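Long-range contacts in inositol-1-monophosphatase SuhB (Mycobacterium tuberculosis, PDB 2Q74), which probably catalyses the magnesium-dependent dephosphorylation of inositol 1-phosphate to free myo-inositol, the second step of its synthesis from glucose 6-phosphate: residues L164-V169 / A267-A272; D170-A175 / A272-A277; A147-G152 / G239-A244; A225-G230 / G261-A266; Y119-G124 / A137-R142. One frame throughout, in Å; residues are numbered along the deposited sequence.

Contact 1: L164-V169 / A267-A272; sequences LRCTGV and AAPGIA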
# COMPACT_ATOMS: atom_id res chain seq x y z
N LEU A 164 -12.10 5.97 16.17
CA LEU A 164 -11.33 6.55 15.10
C LEU A 164 -11.45 8.06 15.10
O LEU A 164 -12.54 8.64 15.34
CB LEU A 164 -11.77 5.98 13.75
CG LEU A 164 -11.47 4.48 13.55
CD1 LEU A 164 -11.86 4.03 12.17
CD2 LEU A 164 -10.00 4.19 13.83
N ARG A 165 -10.32 8.69 14.82
CA ARG A 165 -10.21 10.13 14.70
C ARG A 165 -9.14 10.46 13.68
O ARG A 165 -8.04 9.89 13.68
CB ARG A 165 -9.84 10.74 16.05
CG ARG A 165 -11.01 10.87 17.03
CD ARG A 165 -12.18 11.62 16.39
NE ARG A 165 -12.84 12.54 17.30
CZ ARG A 165 -13.83 13.36 16.95
NH1 ARG A 165 -14.31 13.36 15.70
NH2 ARG A 165 -14.37 14.18 17.86
N CYS A 166 -9.46 11.37 12.77
CA CYS A 166 -8.50 11.77 11.76
C CYS A 166 -7.48 12.68 12.40
O CYS A 166 -7.61 13.07 13.54
CB CYS A 166 -9.20 12.44 10.59
SG CYS A 166 -10.23 13.78 11.13
N THR A 167 -6.44 13.00 11.65
CA THR A 167 -5.31 13.73 12.18
C THR A 167 -5.66 15.19 12.36
O THR A 167 -6.72 15.63 11.93
CB THR A 167 -4.10 13.61 11.24
OG1 THR A 167 -4.42 14.23 9.99
CG2 THR A 167 -3.74 12.16 10.99
N GLY A 168 -4.77 15.96 12.96
CA GLY A 168 -4.96 17.41 13.13
C GLY A 168 -3.97 18.26 12.33
O GLY A 168 -3.60 19.33 12.79
N VAL A 169 -3.54 17.79 11.16
CA VAL A 169 -2.66 18.57 10.28
C VAL A 169 -3.26 19.91 9.91
O VAL A 169 -4.46 19.98 9.64
CB VAL A 169 -2.38 17.87 8.90
CG1 VAL A 169 -0.92 17.54 8.75
CG2 VAL A 169 -3.33 16.70 8.65
N ALA A 267 -10.67 14.71 3.83
CA ALA A 267 -9.47 15.31 4.40
C ALA A 267 -9.65 15.65 5.86
O ALA A 267 -10.77 15.95 6.31
CB ALA A 267 -9.11 16.57 3.62
N ALA A 268 -8.56 15.62 6.62
CA ALA A 268 -8.58 16.17 7.95
C ALA A 268 -9.06 17.63 7.86
O ALA A 268 -8.70 18.34 6.92
CB ALA A 268 -7.23 16.08 8.59
N PRO A 269 -9.87 18.07 8.82
CA PRO A 269 -10.58 19.37 8.74
C PRO A 269 -9.66 20.58 8.65
O PRO A 269 -9.98 21.56 7.97
CB PRO A 269 -11.37 19.40 10.05
CG PRO A 269 -10.64 18.48 10.95
CD PRO A 269 -10.18 17.38 10.08
N GLY A 270 -8.51 20.49 9.33
CA GLY A 270 -7.56 21.58 9.36
C GLY A 270 -6.94 21.87 8.01
O GLY A 270 -6.27 22.90 7.85
N ILE A 271 -7.18 20.99 7.04
CA ILE A 271 -6.49 21.04 5.76
C ILE A 271 -7.41 20.93 4.54
O ILE A 271 -6.97 21.03 3.40
CB ILE A 271 -5.39 19.95 5.77
CG1 ILE A 271 -4.05 20.56 5.38
CG2 ILE A 271 -5.78 18.68 4.95
CD1 ILE A 271 -2.89 19.84 6.05
N ALA A 272 -8.70 20.78 4.80
CA ALA A 272 -9.68 20.56 3.74
C ALA A 272 -9.80 21.73 2.77
O ALA A 272 -9.70 21.51 1.57
CB ALA A 272 -11.03 20.26 4.35

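Contact 2: D170-A175 / A272-A277; sequences DELSMA and ADELLA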
# COMPACT_ATOMS: atom_id res chain seq x y z
N ASP A 170 -2.41 20.94 9.83
CA ASP A 170 -2.80 22.32 9.43
C ASP A 170 -2.26 22.69 8.07
O ASP A 170 -2.96 23.29 7.26
CB ASP A 170 -2.28 23.35 10.43
CG ASP A 170 -2.83 23.14 11.80
OD1 ASP A 170 -3.91 22.52 11.90
OD2 ASP A 170 -2.16 23.57 12.77
N GLU A 171 -0.99 22.37 7.82
CA GLU A 171 -0.35 22.74 6.59
C GLU A 171 -0.47 21.61 5.58
O GLU A 171 0.02 20.51 5.81
CB GLU A 171 1.13 23.10 6.82
CG GLU A 171 1.35 24.36 7.67
CD GLU A 171 2.05 24.06 8.99
OE1 GLU A 171 1.43 23.43 9.89
OE2 GLU A 171 3.23 24.45 9.14
N LEU A 172 -1.10 21.91 4.45
CA LEU A 172 -1.22 20.97 3.35
C LEU A 172 0.12 20.42 2.89
O LEU A 172 0.14 19.36 2.34
CB LEU A 172 -1.94 21.62 2.16
CG LEU A 172 -2.33 20.71 0.97
CD1 LEU A 172 -3.34 19.62 1.39
CD2 LEU A 172 -2.88 21.59 -0.18
N SER A 173 1.22 21.13 3.12
CA SER A 173 2.57 20.63 2.80
C SER A 173 3.04 19.58 3.78
O SER A 173 4.09 18.98 3.59
CB SER A 173 3.58 21.77 2.84
OG SER A 173 3.71 22.27 4.15
N MET A 174 2.25 19.38 4.83
CA MET A 174 2.52 18.38 5.84
C MET A 174 1.58 17.18 5.72
O MET A 174 1.65 16.25 6.53
CB MET A 174 2.35 19.03 7.21
CG MET A 174 3.43 20.03 7.55
SD MET A 174 4.94 19.19 8.09
CE MET A 174 5.87 18.86 6.57
N ALA A 175 0.71 17.20 4.72
CA ALA A 175 -0.34 16.21 4.60
C ALA A 175 0.10 15.03 3.72
O ALA A 175 0.74 15.23 2.68
CB ALA A 175 -1.59 16.86 4.06
N ALA A 272 -8.70 20.78 4.80
CA ALA A 272 -9.68 20.56 3.74
C ALA A 272 -9.80 21.73 2.77
O ALA A 272 -9.70 21.51 1.57
CB ALA A 272 -11.03 20.26 4.35
N ASP A 273 -9.99 22.95 3.29
CA ASP A 273 -10.10 24.13 2.44
C ASP A 273 -8.87 24.29 1.59
O ASP A 273 -8.97 24.42 0.37
CB ASP A 273 -10.28 25.40 3.29
CG ASP A 273 -11.55 25.38 4.11
OD1 ASP A 273 -12.49 24.66 3.71
OD2 ASP A 273 -11.60 26.08 5.14
N GLU A 274 -7.71 24.29 2.23
CA GLU A 274 -6.47 24.46 1.50
C GLU A 274 -6.31 23.43 0.37
O GLU A 274 -5.77 23.74 -0.69
CB GLU A 274 -5.28 24.43 2.46
CG GLU A 274 -3.93 24.68 1.77
CD GLU A 274 -2.76 24.80 2.76
OE1 GLU A 274 -2.97 24.51 3.96
OE2 GLU A 274 -1.64 25.17 2.32
N LEU A 275 -6.80 22.21 0.58
CA LEU A 275 -6.69 21.15 -0.43
C LEU A 275 -7.71 21.33 -1.56
O LEU A 275 -7.39 21.13 -2.74
CB LEU A 275 -6.88 19.77 0.21
CG LEU A 275 -7.07 18.55 -0.71
CD1 LEU A 275 -5.81 18.16 -1.47
CD2 LEU A 275 -7.57 17.40 0.14
N LEU A 276 -8.95 21.69 -1.19
CA LEU A 276 -10.00 21.96 -2.18
C LEU A 276 -9.62 23.10 -3.13
O LEU A 276 -9.87 23.01 -4.34
CB LEU A 276 -11.33 22.29 -1.48
CG LEU A 276 -12.08 21.07 -0.93
CD1 LEU A 276 -13.21 21.45 0.01
CD2 LEU A 276 -12.63 20.24 -2.08
N ALA A 277 -9.01 24.15 -2.58
CA ALA A 277 -8.53 25.28 -3.37
C ALA A 277 -7.51 24.82 -4.42
O ALA A 277 -7.70 25.06 -5.61
CB ALA A 277 -7.91 26.33 -2.46

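Contact 3: A147-G152 / G239-A244; sequences AATGLG and GALIAA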
# COMPACT_ATOMS: atom_id res chain seq x y z
N ALA A 147 -19.18 2.68 11.12
CA ALA A 147 -19.71 3.93 11.63
C ALA A 147 -21.21 3.96 11.42
O ALA A 147 -21.75 3.16 10.66
CB ALA A 147 -19.06 5.09 10.92
N ALA A 148 -21.86 4.88 12.12
CA ALA A 148 -23.28 5.19 11.93
C ALA A 148 -23.54 6.66 12.31
O ALA A 148 -22.85 7.20 13.18
CB ALA A 148 -24.15 4.27 12.75
N THR A 149 -24.50 7.31 11.65
CA THR A 149 -24.74 8.76 11.85
C THR A 149 -24.95 9.10 13.29
O THR A 149 -25.85 8.56 13.94
CB THR A 149 -25.95 9.30 11.07
OG1 THR A 149 -26.94 8.27 10.94
CG2 THR A 149 -25.54 9.77 9.68
N GLY A 150 -24.10 9.98 13.80
CA GLY A 150 -24.19 10.45 15.17
C GLY A 150 -23.50 9.57 16.19
O GLY A 150 -23.38 9.93 17.35
N LEU A 151 -23.00 8.42 15.75
CA LEU A 151 -22.50 7.41 16.69
C LEU A 151 -20.99 7.27 16.65
O LEU A 151 -20.44 6.52 17.45
CB LEU A 151 -23.19 6.07 16.41
CG LEU A 151 -24.70 6.10 16.70
CD1 LEU A 151 -25.36 4.76 16.34
CD2 LEU A 151 -24.96 6.49 18.14
N GLY A 152 -20.31 7.98 15.76
CA GLY A 152 -18.86 7.86 15.63
C GLY A 152 -18.39 6.68 14.78
O GLY A 152 -19.19 5.87 14.33
N GLY A 239 -17.22 3.90 3.42
CA GLY A 239 -16.01 4.63 3.82
C GLY A 239 -16.20 6.12 4.03
O GLY A 239 -15.65 6.68 4.97
N ALA A 240 -16.99 6.74 3.18
CA ALA A 240 -17.25 8.17 3.27
C ALA A 240 -17.81 8.52 4.65
O ALA A 240 -17.34 9.44 5.32
CB ALA A 240 -18.19 8.62 2.17
N LEU A 241 -18.79 7.73 5.08
CA LEU A 241 -19.47 7.94 6.37
C LEU A 241 -18.47 7.75 7.48
O LEU A 241 -18.44 8.49 8.46
CB LEU A 241 -20.61 6.94 6.54
CG LEU A 241 -21.84 7.25 7.39
CD1 LEU A 241 -22.40 5.94 8.01
CD2 LEU A 241 -21.60 8.28 8.47
N ILE A 242 -17.66 6.71 7.33
CA ILE A 242 -16.68 6.36 8.34
C ILE A 242 -15.70 7.51 8.53
O ILE A 242 -15.55 8.02 9.66
CB ILE A 242 -15.94 5.07 7.99
CG1 ILE A 242 -16.91 3.87 8.01
CG2 ILE A 242 -14.83 4.88 9.01
CD1 ILE A 242 -16.39 2.60 7.37
N ALA A 243 -15.09 7.96 7.44
CA ALA A 243 -14.23 9.15 7.51
C ALA A 243 -14.98 10.36 8.14
O ALA A 243 -14.47 11.05 9.01
CB ALA A 243 -13.67 9.48 6.14
N ALA A 244 -16.22 10.57 7.73
CA ALA A 244 -17.01 11.72 8.24
C ALA A 244 -17.18 11.59 9.75
O ALA A 244 -16.90 12.50 10.50
CB ALA A 244 -18.36 11.81 7.55

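Contact 4: A225-G230 / G261-A266; sequences AYYEHG and GLVVVA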
# COMPACT_ATOMS: atom_id res chain seq x y z
N ALA A 225 -5.39 12.94 3.93
CA ALA A 225 -6.46 13.18 2.95
C ALA A 225 -6.49 12.17 1.86
O ALA A 225 -5.53 11.39 1.63
CB ALA A 225 -6.31 14.53 2.32
N TYR A 226 -7.60 12.20 1.13
CA TYR A 226 -7.77 11.30 0.00
C TYR A 226 -8.55 12.00 -1.09
O TYR A 226 -9.52 12.67 -0.81
CB TYR A 226 -8.51 10.05 0.46
CG TYR A 226 -9.08 9.21 -0.65
CD1 TYR A 226 -8.23 8.57 -1.56
CD2 TYR A 226 -10.46 9.04 -0.78
CE1 TYR A 226 -8.75 7.75 -2.61
CE2 TYR A 226 -11.00 8.25 -1.81
CZ TYR A 226 -10.13 7.59 -2.72
OH TYR A 226 -10.65 6.82 -3.71
N TYR A 227 -8.10 11.81 -2.32
CA TYR A 227 -8.76 12.39 -3.50
C TYR A 227 -8.79 11.39 -4.66
O TYR A 227 -7.74 10.89 -5.11
CB TYR A 227 -8.05 13.68 -3.94
CG TYR A 227 -8.36 14.07 -5.37
CD1 TYR A 227 -9.62 14.52 -5.70
CD2 TYR A 227 -7.43 13.94 -6.38
CE1 TYR A 227 -9.96 14.87 -7.02
CE2 TYR A 227 -7.74 14.27 -7.71
CZ TYR A 227 -9.03 14.75 -8.02
OH TYR A 227 -9.44 15.11 -9.31
N GLU A 228 -9.99 11.14 -5.17
CA GLU A 228 -10.16 10.36 -6.38
C GLU A 228 -11.31 10.85 -7.25
O GLU A 228 -12.39 11.16 -6.77
CB GLU A 228 -10.35 8.88 -6.05
CG GLU A 228 -10.12 7.98 -7.27
CD GLU A 228 -10.13 6.53 -6.95
OE1 GLU A 228 -9.66 6.14 -5.86
OE2 GLU A 228 -10.62 5.77 -7.81
N HIS A 229 -11.05 10.87 -8.55
CA HIS A 229 -12.01 11.27 -9.56
C HIS A 229 -12.57 10.05 -10.29
O HIS A 229 -11.88 9.45 -11.11
CB HIS A 229 -11.31 12.19 -10.57
CG HIS A 229 -12.25 12.86 -11.51
ND1 HIS A 229 -12.99 13.97 -11.16
CD2 HIS A 229 -12.58 12.58 -12.80
CE1 HIS A 229 -13.73 14.35 -12.19
NE2 HIS A 229 -13.49 13.52 -13.20
N GLY A 230 -13.81 9.69 -9.98
CA GLY A 230 -14.51 8.60 -10.67
C GLY A 230 -14.64 7.33 -9.86
O GLY A 230 -14.21 6.26 -10.29
N GLY A 261 -19.44 7.52 -12.25
CA GLY A 261 -18.87 7.55 -10.89
C GLY A 261 -18.99 8.89 -10.17
O GLY A 261 -19.68 9.80 -10.64
N LEU A 262 -18.32 9.01 -9.03
CA LEU A 262 -18.32 10.25 -8.24
C LEU A 262 -16.92 10.81 -8.04
O LEU A 262 -15.92 10.12 -8.21
CB LEU A 262 -18.95 10.02 -6.87
CG LEU A 262 -20.37 9.44 -6.82
CD1 LEU A 262 -20.85 9.39 -5.39
CD2 LEU A 262 -21.34 10.24 -7.65
N VAL A 263 -16.88 12.09 -7.67
CA VAL A 263 -15.65 12.74 -7.26
C VAL A 263 -15.66 12.78 -5.75
O VAL A 263 -16.60 13.31 -5.16
CB VAL A 263 -15.55 14.15 -7.81
CG1 VAL A 263 -14.30 14.84 -7.27
CG2 VAL A 263 -15.54 14.11 -9.32
N VAL A 264 -14.62 12.22 -5.14
CA VAL A 264 -14.54 12.09 -3.70
C VAL A 264 -13.35 12.86 -3.19
O VAL A 264 -12.22 12.68 -3.70
CB VAL A 264 -14.36 10.62 -3.26
CG1 VAL A 264 -14.40 10.50 -1.73
CG2 VAL A 264 -15.40 9.73 -3.92
N VAL A 265 -13.61 13.72 -2.20
CA VAL A 265 -12.55 14.37 -1.43
C VAL A 265 -12.81 14.12 0.06
O VAL A 265 -13.91 14.33 0.55
CB VAL A 265 -12.44 15.86 -1.73
CG1 VAL A 265 -11.29 16.46 -0.94
CG2 VAL A 265 -12.22 16.07 -3.22
N ALA A 266 -11.79 13.62 0.75
CA ALA A 266 -11.87 13.38 2.18
C ALA A 266 -10.58 13.85 2.83
O ALA A 266 -9.51 13.46 2.41
CB ALA A 266 -12.11 11.92 2.45

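Contact 5: Y119-G124 / A137-R142; sequences YAVSIG and ADVAAR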
# COMPACT_ATOMS: atom_id res chain seq x y z
N TYR A 119 -7.41 -5.24 -0.27
CA TYR A 119 -8.75 -5.29 -0.85
C TYR A 119 -9.76 -5.36 0.26
O TYR A 119 -9.43 -5.81 1.36
CB TYR A 119 -8.90 -6.47 -1.78
CG TYR A 119 -8.19 -7.70 -1.32
CD1 TYR A 119 -8.85 -8.71 -0.62
CD2 TYR A 119 -6.85 -7.86 -1.60
CE1 TYR A 119 -8.15 -9.86 -0.22
CE2 TYR A 119 -6.18 -8.97 -1.22
CZ TYR A 119 -6.80 -9.97 -0.53
OH TYR A 119 -6.05 -11.09 -0.19
N ALA A 120 -10.99 -4.94 -0.01
CA ALA A 120 -11.98 -4.80 1.06
C ALA A 120 -13.42 -5.15 0.67
O ALA A 120 -13.82 -5.07 -0.49
CB ALA A 120 -11.93 -3.41 1.58
N VAL A 121 -14.20 -5.55 1.66
CA VAL A 121 -15.62 -5.70 1.51
C VAL A 121 -16.24 -4.39 2.05
O VAL A 121 -15.90 -3.97 3.16
CB VAL A 121 -16.12 -6.89 2.34
CG1 VAL A 121 -17.63 -7.03 2.19
CG2 VAL A 121 -15.38 -8.18 1.93
N SER A 122 -17.11 -3.76 1.26
CA SER A 122 -17.78 -2.52 1.65
C SER A 122 -19.29 -2.73 1.68
O SER A 122 -19.85 -3.18 0.69
CB SER A 122 -17.44 -1.40 0.67
OG SER A 122 -17.98 -0.16 1.07
N ILE A 123 -19.92 -2.40 2.82
CA ILE A 123 -21.36 -2.54 3.04
C ILE A 123 -21.90 -1.18 3.55
O ILE A 123 -21.59 -0.76 4.66
CB ILE A 123 -21.71 -3.59 4.12
CG1 ILE A 123 -20.92 -4.89 3.96
CG2 ILE A 123 -23.20 -3.86 4.12
CD1 ILE A 123 -21.47 -5.86 2.94
N GLY A 124 -22.72 -0.51 2.75
CA GLY A 124 -23.33 0.74 3.17
C GLY A 124 -24.84 0.61 3.32
O GLY A 124 -25.49 -0.07 2.52
N ALA A 137 -14.54 -3.95 5.56
CA ALA A 137 -13.70 -5.02 6.14
C ALA A 137 -12.44 -5.05 5.34
O ALA A 137 -12.51 -5.24 4.14
CB ALA A 137 -14.39 -6.36 6.05
N ASP A 138 -11.30 -4.83 5.99
CA ASP A 138 -9.97 -5.01 5.40
C ASP A 138 -9.64 -6.50 5.49
O ASP A 138 -9.16 -6.99 6.51
CB ASP A 138 -8.93 -4.17 6.17
CG ASP A 138 -7.51 -4.22 5.55
OD1 ASP A 138 -7.19 -5.15 4.78
OD2 ASP A 138 -6.69 -3.31 5.89
N VAL A 139 -9.89 -7.20 4.39
CA VAL A 139 -9.84 -8.64 4.36
C VAL A 139 -8.50 -9.19 4.86
O VAL A 139 -8.48 -10.00 5.79
CB VAL A 139 -10.21 -9.17 2.94
CG1 VAL A 139 -10.16 -10.69 2.90
CG2 VAL A 139 -11.60 -8.69 2.58
N ALA A 140 -7.39 -8.75 4.29
CA ALA A 140 -6.11 -9.40 4.64
C ALA A 140 -5.67 -9.02 6.06
O ALA A 140 -5.00 -9.77 6.73
CB ALA A 140 -5.03 -9.08 3.62
N ALA A 141 -6.08 -7.84 6.52
CA ALA A 141 -5.70 -7.36 7.84
C ALA A 141 -6.54 -8.02 8.92
O ALA A 141 -6.14 -8.05 10.07
CB ALA A 141 -5.87 -5.86 7.91
N ARG A 142 -7.69 -8.57 8.55
CA ARG A 142 -8.66 -9.14 9.48
C ARG A 142 -9.19 -8.11 10.45
O ARG A 142 -9.32 -8.37 11.65
CB ARG A 142 -8.07 -10.34 10.21
CG ARG A 142 -7.88 -11.50 9.29
CD ARG A 142 -7.20 -12.66 9.93
NE ARG A 142 -7.08 -13.71 8.92
CZ ARG A 142 -6.33 -14.79 9.01
NH1 ARG A 142 -5.59 -15.00 10.10
NH2 ARG A 142 -6.30 -15.67 8.02
O HOH W 1 -7.06 -6.56 2.74

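Contact 1: L164-V169 / A267-A272
Cys-166 meets the puckered, saturated ring of Pro-269 at one corner: SG lies 3.8 Å from Pro-269 CD. There is no aromatic ring, carboxylate or amide side chain among the groups that touch here, so nothing stacks. A chi1 of 53° sets SG between the backbone N and the carbonyl carbon, and CB points toward the proline's segment.

One residue back from the proline, the methyl of Ala-268 fits against Thr-167, with CB 3.4 Å from Thr-167 O and 3.6 Å from its OG1. That hydroxyl is not left to the methyl: it is hydrogen-bonded to Asp-224. Further along, Val-169 reaches two residues at once. Its CG2 touches Ala-268 CB at 3.9 Å, while its CB packs against Ile-271 CD1 at 3.5 Å, the two branched chains crossing obliquely. Between them, Gly-270 CA makes a CH···O contact with Val-169 O at 3.5 Å.

A type I turn, closed by Ile-271 N to Ala-268 O at 3.1 Å, gives the 267-272 segment its bend and brings Ile-271 to the N-cap position of helix 272-280. The contact therefore lays the long connection from strand 160-163 to strand 176-181 across the loop linking strand 262-267 to that helix, with Cys-166 also tied through its backbone to Ala-246, just beyond helix 233-245.

Contact 2: D170-A175 / A272-A277
Leu-172 and Glu-274 share one polar link, a weak hydrogen bond from Leu-172 N to Glu-274 OE1 (3.2 Å), close to straight at 163°. In Glu-274, CG is anti to the backbone N (chi1 -177°), and the chain stays extended beyond it, which carries the carboxylate across. OE1 also lies 3.5 Å from Asp-170 O.

The apolar contacts belong to the same leucine. Its CD2 rests 3.8 Å from Glu-274 CG and 3.6 Å from the backbone Glu-274 O, and Leu-172 CB lies 3.7 Å from Glu-274 CG. CD1 goes the other way, to Leu-275 CB at 3.7 Å, and these two leucines cross at about a right angle.

In fold terms, a single 3-10 turn, 172-174, leading into strand 176-181 packs on the first turns of helix 272-280, in an outer helical layer of the alpha-beta-alpha-beta-alpha sandwich. Leu-275 also lies on Val-265 and Ala-267 of strand 262-267.

Backbone bonding shapes the turn itself: Met-174 N donates to Glu-171 O at 2.7 Å. Beyond the two segments, Leu-172 touches Val-202, and Asp-273 forms a salt bridge with Arg-249.

Contact 3: A147-G152 / G239-A244
Ala-147 against Leu-241 and Ile-242 is buried strand-on-helix packing of apolar side chains, with no polar bond between the two segments, in the middle of the alpha-beta-alpha-beta-alpha sandwich of the inositol monophosphatase fold. Helix 233-245 belongs to the inner helical layer. Leu-241 and Ile-242 turn to the large sheet, where they also touch Thr-131 and Val-136 of strand 130-138, while Ala-240 and Ala-243 lie on Val-250 in the smaller sheet. The other side of the large sheet is covered by helix 8-33, which receives the methyl of Ala-148, the residue whose side chain alternates with Ala-147 along the strand.

The closest fit is made by Ala-147. Its methyl points toward the helix and meets backbone as well as side chain, CB lying 3.7 Å from Ile-242 CA. The small side chain of Ala-147 lets the strand come close to the helix backbone, with Ala-147 CA and Ile-242 CA 5.1 Å apart.

Leu-241 reaches over the end of the strand. Its CD1 touches Ala-147 O at 3.9 Å and Ala-148 CA at 4.1 Å, and CD2 comes towards the exposed Thr-149. At that end the hairpin 143-148/152-157 turns over, with Leu-151 N bonded to Ala-148 O at 2.8 Å. Glu-245, at the end of the same helix, holds the turn by accepting hydrogen bonds from the backbone N of Gly-150 and of Gly-152.

Ile-242 contributes its longer branch: CG1, anti to the carbonyl carbon at chi1 -66°, rests 3.8 Å from Ala-147 CB.

Contact 4: A225-G230 / G261-A266
Strands 225-231 and 262-267 are antiparallel neighbours in the five-stranded sheet of the fold, and residues 226-229 pair with 266-263 in regular order. Tyr-226 with Ala-266 is a hydrogen-bonded pair: Tyr-226 N gives to Ala-266 O at 2.6 Å, and Ala-266 N gives back to Tyr-226 O at 2.9 Å. Glu-228 and Val-264 repeat the pattern, with Val-264 N to Glu-228 O at 3.0 Å and practically straight (179°). Further along, Gly-230 N bonds to Leu-262 O at 2.8 Å from 36° above the carbonyl plane, where the chain turns a corner through backbone angles suited to glycine.

Side chains sort onto two faces. Tyr-227 and His-229 share one with Val-263 and Val-265. The edge of the Tyr-227 ring takes the valine methyls, CD1 lying 3.9 Å from Val-265 CG2, and its hydroxyl goes to Gly-284 O. Helix 272-280 packs on this face through Leu-275 and Leu-279. On the other, Tyr-226 CE2 meets Val-264 CG1 at 4.1 Å, and helix 211-220 covers the tyrosine, whose side chain lies about 7 Å from those of Asp-107 and Asp-235, probable metal ligands.

The cross-strand bonds thus satisfy the paired N-H and C=O groups within the buried sheet, and Tyr-226 OH, donating to Glu-228 OE1, gives these buried polar ends a partner.

Contact 5: Y119-G124 / A137-R142
Val-121 and Ala-137 hold each other by two backbone hydrogen bonds, Ala-137 N to Val-121 O at 2.8 Å and Val-121 N to Ala-137 O at 3.0 Å. They form a hydrogen-bonded pair at the open end of the beta hairpin 120-127/130-138, in the large sheet of the fold. One step outward, Ala-120 and Asp-138 make a non-hydrogen-bonded pair. Beyond it the ladder frays, for Val-139 N to Tyr-119 O is long and weak at 3.4 Å.

A water takes over where the strands part. It donates to Tyr-119 O and to Asp-138 OD1 and accepts from Ala-140 N at 2.7 Å, so it joins both segments. It also sits 4.3 Å above the plane of the Tyr-119 ring, over its centre. Asp-138 supplies its oxygen with CG anti to the backbone N (chi1 -176°), and the same OD1 receives a weak bond from Ala-141 N as the chain curls into a turn.

Packing centres on Val-139. Tyr-119 crosses it at about a right angle, and Phe-112 meets the tyrosine edge-to-face. On the Val-121/Ala-137 side of the sheet lie Ala-19, Ala-22 and Ala-23 of helix 8-33.

The strand 120-127 runs beside probable magnesium ligands: Ala-120 is backbone-bonded to Asp-107 and Ser-122 to Asp-104. Val-139 divides its branches between two partners, CG1 lying 3.8 Å from Tyr-119 CE1 and CG2 3.9 Å from Val-121 CG2.

From the N terminus, contact 5 comes first and is complete before any other opens, closing a short hairpin in the large sheet. Contact 3 then opens on the next strand of that sheet, and contacts 1 and 2 open in the connection leading to the smaller sheet. Contact 4 starts at 225-230. Contact 3 closes next, on the helix between the sheets, so it crosses contacts 1, 2 and 4. Contact 4 closes at 261-266, nested inside both 1 and 2, which cross each other and close last around Ala-272. Leu-275 carries contact 2 onto contact 4, and Ala-267 packs on Ala-225, joining contact 1 to it.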